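Local coordinates for putative marr-family transcriptional repressor (Streptomyces coelicolor, PDB 3ZPL), which is a winged-helix regulator of the MarR family that binds DNA as a two-fold symmetric dimer and probably represses transcription, at the interface of chains A and B. Residues are numbered along the deposited sequence; one frame, centred on the assembly and turned at random. Chains: chain A/B, Putative marr-family transcriptional repressor.

The interface of chains A and B. Residues chain A 157, 160-161, 164; chain B 32, 36-37, 40, 140.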
# COMPACT_ATOMS: atom_id res chain seq x y z
N MET A 157 -2.35 -6.71 -12.62
CA MET A 157 -2.24 -6.93 -11.19
C MET A 157 -2.40 -8.42 -10.89
O MET A 157 -1.70 -8.94 -10.03
CB MET A 157 -3.24 -6.08 -10.43
CG MET A 157 -3.03 -4.57 -10.59
SD MET A 157 -1.37 -3.97 -10.24
CE MET A 157 -1.30 -3.82 -8.47
N VAL A 160 0.89 -10.13 -11.18
CA VAL A 160 1.71 -9.73 -10.04
C VAL A 160 1.29 -10.49 -8.78
O VAL A 160 2.13 -11.00 -8.05
CB VAL A 160 1.63 -8.20 -9.80
CG1 VAL A 160 2.24 -7.82 -8.46
CG2 VAL A 160 2.32 -7.45 -10.93
N ALA A 161 -0.01 -10.56 -8.55
CA ALA A 161 -0.53 -11.27 -7.39
C ALA A 161 -0.24 -12.76 -7.50
O ALA A 161 0.36 -13.35 -6.59
CB ALA A 161 -2.03 -11.04 -7.23
N LEU A 164 3.19 -13.67 -6.61
CA LEU A 164 3.63 -13.52 -5.23
C LEU A 164 3.00 -14.53 -4.29
O LEU A 164 3.34 -14.57 -3.11
CB LEU A 164 3.33 -12.10 -4.74
CG LEU A 164 4.34 -11.06 -5.23
CD1 LEU A 164 3.70 -9.68 -5.31
CD2 LEU A 164 5.54 -11.05 -4.31
N SER B 32 -8.16 -7.62 -7.68
CA SER B 32 -6.82 -8.08 -8.03
C SER B 32 -5.77 -6.98 -7.85
O SER B 32 -4.62 -7.27 -7.51
CB SER B 32 -6.78 -8.69 -9.43
OG SER B 32 -7.06 -7.71 -10.42
N ALA B 36 -2.61 -7.63 -5.15
CA ALA B 36 -1.27 -7.43 -5.68
C ALA B 36 -0.54 -6.43 -4.82
O ALA B 36 0.56 -6.71 -4.32
CB ALA B 36 -1.36 -6.94 -7.11
N ALA B 37 -1.15 -5.26 -4.65
CA ALA B 37 -0.51 -4.18 -3.89
C ALA B 37 -0.18 -4.62 -2.47
O ALA B 37 0.92 -4.36 -1.97
CB ALA B 37 -1.39 -2.96 -3.85
N LEU B 40 2.74 -7.10 -2.71
CA LEU B 40 4.01 -6.42 -3.03
C LEU B 40 4.61 -5.67 -1.84
O LEU B 40 5.74 -5.88 -1.48
CB LEU B 40 3.82 -5.44 -4.19
CG LEU B 40 4.42 -5.83 -5.54
CD1 LEU B 40 4.12 -4.73 -6.55
CD2 LEU B 40 5.91 -6.08 -5.44
N ALA B 140 9.32 -9.76 -9.07
CA ALA B 140 7.91 -9.62 -8.76
C ALA B 140 7.11 -8.96 -9.88
O ALA B 140 5.92 -9.25 -10.04
CB ALA B 140 7.74 -8.82 -7.47
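A:Met157, A:Val160, A:Ala161 and A:Leu164, on one face of helix 147-164, pack on B:Ala36 and B:Leu40 of helix 24-51, and A:Val160 also reaches B:Ala140 on helix 120-142, in the all-helical dimerisation region that joins the two winged-helix halves of a MarR-family regulator. The two-fold axis repeats the contact with the chains exchanged.

Aliphatic packing carries this patch, and B:Ala36 sits at its centre. Its single methyl, CB, keeps the helix surface low, letting neighbouring residues of chain A gather over it. The CE methyl of A:Met157 comes within 3.4 Å of B:Ala36 CB. Bends at chi2 (-52°) and chi3 (-82°) fold the thioether chain over so that its end reaches this methyl, a path that a flexible unbranched side chain can readily follow. From the next turn, A:Val160 CG1 approaches the same CB at 3.9 Å, while A:Ala161, small enough for close helix approach, brings its CB to 4.0 Å from B:Ala36 CA.

Further along, two leucine side chains cross at about a right angle, their branched ends offering methyls that can pack across each other. The CD1 branch of A:Leu164 touches CG of B:Leu40 at 3.9 Å and also faces its backbone N. The beta-branch of A:Val160 suits this place, its two methyls pointing to different partners: CG1, anti to the backbone N (chi1 168°), also meets B:Leu40 CD1 at 4.1 Å, whereas CG2 turns towards the carbonyl O of B:Ala140, a small residue that probably lets the valine lie near the backbone of its helix.

Contacts between carbon and backbone oxygen border the apolar core. A:Met157 CB rests 3.4 Å from the carbonyl O of B:Ser32, whose short side chain probably helps A:Met157 come close to the backbone. B:Ala36 CB likewise faces the carbonyl O of A:Met157.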